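Local coordinates for occlusion-derived virus envelope protein E66 (PDB 3VSN) that cleaves non-sulfated chondroitin as a polysaccharide lyase of the baculovirus envelope and is essential for oral infection of the insect host, at residues A[64-69]-A[79-84]; A[37-42]-A[154-159]. All blocks are in the same frame, centred on the assembly; numbering follows the deposited sequence.

Interaction 1: residues A[64-69]-A[79-84]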
loop_
_atom_site.group_PDB
_atom_site.type_symbol
_atom_site.label_atom_id
_atom_site.label_comp_id
_atom_site.label_asym_id
_atom_site.label_seq_id
_atom_site.Cartn_x
_atom_site.Cartn_y
_atom_site.Cartn_z
ATOM N N THR A 64 -12.549 -4.251 36.683
ATOM C CA THR A 64 -12.561 -3.770 35.300
ATOM C C THR A 64 -11.602 -4.549 34.389
ATOM O O THR A 64 -11.279 -4.096 33.288
ATOM C CB THR A 64 -12.229 -2.262 35.235
ATOM O OG1 THR A 64 -10.952 -2.023 35.838
ATOM C CG2 THR A 64 -13.295 -1.436 35.952
ATOM N N VAL A 65 -11.172 -5.723 34.855
ATOM C CA VAL A 65 -10.156 -6.569 34.190
ATOM C C VAL A 65 -8.758 -5.938 34.250
ATOM O O VAL A 65 -7.807 -6.581 34.699
ATOM C CB VAL A 65 -10.529 -6.979 32.741
ATOM C CG1 VAL A 65 -9.557 -8.029 32.220
ATOM C CG2 VAL A 65 -11.951 -7.518 32.675
ATOM N N PHE A 66 -8.644 -4.688 33.802
ATOM C CA PHE A 66 -7.385 -3.946 33.868
ATOM C C PHE A 66 -7.563 -2.567 34.506
ATOM O O PHE A 66 -8.647 -1.982 34.442
ATOM C CB PHE A 66 -6.776 -3.780 32.471
ATOM C CG PHE A 66 -6.506 -5.076 31.756
ATOM C CD1 PHE A 66 -5.430 -5.881 32.116
ATOM C CD2 PHE A 66 -7.315 -5.475 30.696
ATOM C CE1 PHE A 66 -5.177 -7.069 31.445
ATOM C CE2 PHE A 66 -7.068 -6.665 30.024
ATOM C CZ PHE A 66 -6.000 -7.464 30.401
ATOM N N ASP A 67 -6.487 -2.051 35.103
ATOM C CA ASP A 67 -6.485 -0.725 35.735
ATOM C C ASP A 67 -6.677 0.411 34.734
ATOM O O ASP A 67 -6.292 0.292 33.566
ATOM C CB ASP A 67 -5.181 -0.496 36.512
ATOM C CG ASP A 67 -5.175 -1.176 37.874
ATOM O OD1 ASP A 67 -6.253 -1.596 38.343
ATOM O OD2 ASP A 67 -4.086 -1.285 38.478
ATOM N N ASN A 68 -7.270 1.506 35.212
ATOM C CA ASN A 68 -7.462 2.741 34.434
ATOM C C ASN A 68 -8.312 2.587 33.167
ATOM O O ASN A 68 -8.067 3.245 32.153
ATOM C CB ASN A 68 -6.114 3.413 34.131
ATOM C CG ASN A 68 -5.396 3.866 35.388
ATOM O OD1 ASN A 68 -5.945 4.620 36.192
ATOM N ND2 ASN A 68 -4.162 3.403 35.566
ATOM N N LEU A 69 -9.311 1.711 33.244
ATOM C CA LEU A 69 -10.284 1.539 32.171
ATOM C C LEU A 69 -11.691 1.455 32.751
ATOM O O LEU A 69 -11.877 0.994 33.879
ATOM C CB LEU A 69 -9.978 0.282 31.345
ATOM C CG LEU A 69 -8.736 0.259 30.444
ATOM C CD1 LEU A 69 -8.509 -1.147 29.906
ATOM C CD2 LEU A 69 -8.855 1.257 29.294
ATOM N N GLY A 79 -13.292 -2.476 24.279
ATOM C CA GLY A 79 -12.414 -2.841 23.167
ATOM C C GLY A 79 -10.964 -2.967 23.598
ATOM O O GLY A 79 -10.269 -3.904 23.200
ATOM N N THR A 80 -10.517 -2.030 24.429
ATOM C CA THR A 80 -9.158 -2.053 24.960
ATOM C C THR A 80 -8.920 -3.256 25.879
ATOM O O THR A 80 -7.872 -3.897 25.789
ATOM C CB THR A 80 -8.799 -0.730 25.665
ATOM O OG1 THR A 80 -9.003 0.354 24.753
ATOM C CG2 THR A 80 -7.341 -0.728 26.114
ATOM N N VAL A 81 -9.892 -3.563 26.742
ATOM C CA VAL A 81 -9.839 -4.770 27.578
ATOM C C VAL A 81 -9.697 -6.015 26.697
ATOM O O VAL A 81 -8.825 -6.853 26.927
ATOM C CB VAL A 81 -11.086 -4.913 28.483
ATOM C CG1 VAL A 81 -11.142 -6.294 29.124
ATOM C CG2 VAL A 81 -11.097 -3.837 29.558
ATOM N N CYS A 82 -10.560 -6.112 25.687
ATOM C CA CYS A 82 -10.538 -7.220 24.734
ATOM C C CYS A 82 -9.178 -7.391 24.044
ATOM O O CYS A 82 -8.608 -8.487 24.058
ATOM C CB CYS A 82 -11.659 -7.055 23.706
ATOM S SG CYS A 82 -13.308 -7.415 24.355
ATOM N N HIS A 83 -8.655 -6.310 23.461
ATOM C CA HIS A 83 -7.346 -6.353 22.793
ATOM C C HIS A 83 -6.215 -6.684 23.727
ATOM O O HIS A 83 -5.308 -7.428 23.367
ATOM C CB HIS A 83 -7.051 -5.042 22.068
ATOM C CG HIS A 83 -7.856 -4.845 20.806
ATOM N ND1 HIS A 83 -7.886 -5.756 19.816
ATOM C CD2 HIS A 83 -8.651 -3.781 20.388
ATOM C CE1 HIS A 83 -8.668 -5.307 18.820
ATOM N NE2 HIS A 83 -9.137 -4.098 19.173
ATOM N N THR A 84 -6.261 -6.131 24.936
ATOM C CA THR A 84 -5.220 -6.363 25.933
ATOM C C THR A 84 -5.191 -7.826 26.397
ATOM O O THR A 84 -4.111 -8.397 26.574
ATOM C CB THR A 84 -5.359 -5.381 27.117
ATOM O OG1 THR A 84 -5.399 -4.040 26.611
ATOM C CG2 THR A 84 -4.193 -5.506 28.079
#

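Interaction 2: residues A[37-42]-A[154-159]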
loop_
_atom_site.group_PDB
_atom_site.type_symbol
_atom_site.label_atom_id
_atom_site.label_comp_id
_atom_site.label_asym_id
_atom_site.label_seq_id
_atom_site.Cartn_x
_atom_site.Cartn_y
_atom_site.Cartn_z
ATOM N N TRP A 37 -2.061 -26.093 15.654
ATOM C CA TRP A 37 -1.705 -25.175 14.575
ATOM C C TRP A 37 -1.867 -23.738 15.011
ATOM O O TRP A 37 -1.011 -22.897 14.719
ATOM C CB TRP A 37 -2.529 -25.494 13.332
ATOM C CG TRP A 37 -2.392 -24.505 12.200
ATOM C CD1 TRP A 37 -1.496 -24.548 11.131
ATOM C CD2 TRP A 37 -3.197 -23.298 11.976
ATOM N NE1 TRP A 37 -1.683 -23.472 10.295
ATOM C CE2 TRP A 37 -2.685 -22.684 10.743
ATOM C CE3 TRP A 37 -4.247 -22.682 12.651
ATOM C CZ2 TRP A 37 -3.217 -21.510 10.232
ATOM C CZ3 TRP A 37 -4.776 -21.496 12.123
ATOM C CH2 TRP A 37 -4.272 -20.927 10.941
ATOM N N PHE A 38 -2.949 -23.454 15.738
ATOM C CA PHE A 38 -3.234 -22.108 16.248
ATOM C C PHE A 38 -2.111 -21.611 17.160
ATOM O O PHE A 38 -1.611 -20.494 16.993
ATOM C CB PHE A 38 -4.584 -22.091 16.986
ATOM C CG PHE A 38 -5.009 -20.729 17.469
ATOM C CD1 PHE A 38 -4.498 -20.199 18.653
ATOM C CD2 PHE A 38 -5.943 -19.982 16.754
ATOM C CE1 PHE A 38 -4.896 -18.949 19.105
ATOM C CE2 PHE A 38 -6.342 -18.730 17.202
ATOM C CZ PHE A 38 -5.819 -18.214 18.378
ATOM N N LYS A 39 -1.717 -22.449 18.117
ATOM C CA LYS A 39 -0.648 -22.114 19.055
ATOM C C LYS A 39 0.711 -21.999 18.370
ATOM O O LYS A 39 1.504 -21.121 18.712
ATOM C CB LYS A 39 -0.589 -23.138 20.185
ATOM C CG LYS A 39 -1.801 -23.087 21.111
ATOM C CD LYS A 39 -1.903 -24.346 21.957
ATOM C CE LYS A 39 -0.830 -24.388 23.029
ATOM N NZ LYS A 39 -0.812 -25.724 23.695
ATOM N N ASN A 40 0.969 -22.885 17.408
ATOM C CA ASN A 40 2.204 -22.843 16.619
ATOM C C ASN A 40 2.363 -21.538 15.841
ATOM O O ASN A 40 3.472 -21.020 15.701
ATOM C CB ASN A 40 2.272 -24.024 15.645
ATOM C CG ASN A 40 2.656 -25.331 16.322
ATOM O OD1 ASN A 40 3.055 -25.353 17.483
ATOM N ND2 ASN A 40 2.538 -26.429 15.589
ATOM N N ASN A 41 1.246 -21.002 15.362
ATOM C CA ASN A 41 1.269 -19.869 14.445
ATOM C C ASN A 41 0.782 -18.551 15.044
ATOM O O ASN A 41 0.718 -17.541 14.334
ATOM C CB ASN A 41 0.465 -20.208 13.185
ATOM C CG ASN A 41 1.093 -21.328 12.375
ATOM O OD1 ASN A 41 0.581 -22.449 12.330
ATOM N ND2 ASN A 41 2.211 -21.033 11.737
ATOM N N LEU A 42 0.458 -18.555 16.340
ATOM C CA LEU A 42 -0.151 -17.383 16.983
ATOM C C LEU A 42 0.684 -16.102 16.875
ATOM O O LEU A 42 0.165 -15.062 16.465
ATOM C CB LEU A 42 -0.522 -17.661 18.452
ATOM C CG LEU A 42 -1.245 -16.521 19.193
ATOM C CD1 LEU A 42 -2.475 -16.022 18.440
ATOM C CD2 LEU A 42 -1.631 -16.943 20.602
ATOM N N VAL A 154 -5.016 -20.948 23.910
ATOM C CA VAL A 154 -3.694 -20.853 24.554
ATOM C C VAL A 154 -3.638 -21.545 25.922
ATOM O O VAL A 154 -2.563 -21.944 26.374
ATOM C CB VAL A 154 -3.129 -19.409 24.638
ATOM C CG1 VAL A 154 -3.099 -18.761 23.258
ATOM C CG2 VAL A 154 -3.897 -18.551 25.642
ATOM N N LEU A 155 -4.800 -21.695 26.560
ATOM C CA LEU A 155 -4.893 -22.358 27.860
ATOM C C LEU A 155 -5.281 -23.836 27.745
ATOM O O LEU A 155 -5.615 -24.468 28.751
ATOM C CB LEU A 155 -5.887 -21.619 28.774
ATOM C CG LEU A 155 -5.582 -20.176 29.196
ATOM C CD1 LEU A 155 -6.631 -19.670 30.176
ATOM C CD2 LEU A 155 -4.188 -20.043 29.799
ATOM N N ASN A 156 -5.216 -24.390 26.531
ATOM C CA ASN A 156 -5.740 -25.735 26.268
ATOM C C ASN A 156 -5.048 -26.894 27.004
ATOM O O ASN A 156 -5.596 -27.989 27.078
ATOM C CB ASN A 156 -5.853 -26.021 24.759
ATOM C CG ASN A 156 -4.512 -26.323 24.100
ATOM O OD1 ASN A 156 -3.446 -26.015 24.638
ATOM N ND2 ASN A 156 -4.567 -26.917 22.917
ATOM N N GLU A 157 -3.862 -26.647 27.551
ATOM C CA GLU A 157 -3.158 -27.678 28.312
ATOM C C GLU A 157 -3.173 -27.411 29.820
ATOM O O GLU A 157 -2.494 -28.094 30.594
ATOM C CB GLU A 157 -1.740 -27.878 27.769
ATOM C CG GLU A 157 -1.744 -28.473 26.366
ATOM C CD GLU A 157 -0.372 -28.900 25.886
ATOM O OE1 GLU A 157 0.616 -28.193 26.179
ATOM O OE2 GLU A 157 -0.291 -29.946 25.204
ATOM N N THR A 158 -3.984 -26.437 30.229
ATOM C CA THR A 158 -4.140 -26.079 31.636
ATOM C C THR A 158 -5.455 -26.623 32.212
ATOM O O THR A 158 -6.286 -27.181 31.484
ATOM C CB THR A 158 -4.140 -24.548 31.843
ATOM O OG1 THR A 158 -5.389 -24.005 31.392
ATOM C CG2 THR A 158 -2.981 -23.882 31.097
ATOM N N GLN A 159 -5.633 -26.424 33.516
ATOM C CA GLN A 159 -6.849 -26.884 34.184
ATOM C C GLN A 159 -8.044 -25.971 33.885
ATOM O O GLN A 159 -9.172 -26.267 34.282
ATOM C CB GLN A 159 -6.623 -27.043 35.692
ATOM C CG GLN A 159 -5.611 -28.124 36.045
ATOM C CD GLN A 159 -5.933 -29.461 35.400
ATOM O OE1 GLN A 159 -5.163 -29.974 34.584
ATOM N NE2 GLN A 159 -7.077 -30.030 35.760
#

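Interaction 1: residues A[64-69]-A[79-84]
Phe66 lays one face of its ring over the side chain of Thr84, whose CG2 methyl sits 3.7 Å from the ring centroid and 19° off the normal, a CH-pi contact. Val65 CG1, from the preceding residue, lies against the opposite face, so the ring is held between two methyls. At the ring's edge, CE2 approaches the backbone O of Val81 at 3.6 Å, close to the ring plane.

Thr84 presents its methyl and not its hydroxyl because chi1 of -53° sets OG1 beside the backbone N and CG2 anti to it. The hydroxyl turns back into the helix and donates to Thr80 O at 2.6 Å. That carbonyl also takes the Thr84 N-H, the two donors reaching it from opposite faces of its plane.

Val81 divides its two methyls between neighbours in the other segment. CG1 packs on Val65, 3.7 Å from its CB, while CG2 lies 3.7 Å from Leu69 CD1 and also touches the carbonyl O of Thr64. Leu69 spreads over Thr80 as well, both of its methyls lying near Thr80 CG2 and the two side chains crossing at about a right angle.

No hydrogen bond joins the segments. Within 64-69, Thr64 OG1 donates to Phe66 O at 2.7 Å from above the carbonyl plane, and the ring of Trp60, on the partner strand, meets that of Phe66. This is apolar packing of a two-stranded beta hairpin, 60-61 with 65-66, on helix 75-93 in the alpha-helical domain of a family 8-like polysaccharide lyase.

Interaction 2: residues A[37-42]-A[154-159]
Lys39 reaches from helix 29-48 to the turn after helix 138-154 and puts its ammonium on Asn156. NZ comes in along a lone pair of Asn156 OD1 at 2.8 Å, in the plane of the amide (134° at the oxygen). A bend about the CG-CD-CE part of the lysine chain (chi3 72°) lays its CD and CE methylenes along the same amide before NZ reaches OD1, CD lying 3.5 Å from OD1. Glu157 supplies a second, looser partner: its OE1 stands 3.8 Å from Lys39 NZ, a long salt bridge.

Deeper in, the contact becomes apolar, where the methyls Leu42 CD2 and Val154 CG1 meet at 3.5 Å.

The second shell fixes the amide and the turn. Asn156 ND2 donates to Glu35, one turn earlier on the lysine's own helix, so both ends of the amide are tied to helix 29-48. Asn156 and Glu157 are the two central residues of a type I beta turn from Leu155 to Thr158. Leu155 O receives both Thr158 N, at 3.0 Å, and Thr158 OG1, at 2.7 Å; the same hydroxyl caps the backbone N of His160 at the approach to helix 161-175.

With OD1 accepting from Lys39 and ND2 donating to Glu35, the orientation of the Asn156 amide is settled; this neutral group makes the short bond to the lysine, and Glu157 probably adds only a weak electrostatic term.

Both contacts belong to the alpha-helical domain and lie on the same side of the chain's centre, with their own centres 22 Å apart. They do not touch: the nearest atoms are about 10 Å from each other. In sequence, interaction 1 falls within the 111 residues that separate the two segments of interaction 2, over half of them helical. Helix 75-93 relates them, for it carries residues 79-84 and, near its far end, Asn93 is touched by Lys39 and Leu42, and Tyr92 by Leu155 and Thr158. Helix 138-154 does likewise, touching Cys82 and ending at Val154. Neither contact lies at the catalytic residues, which include His246 and Tyr254.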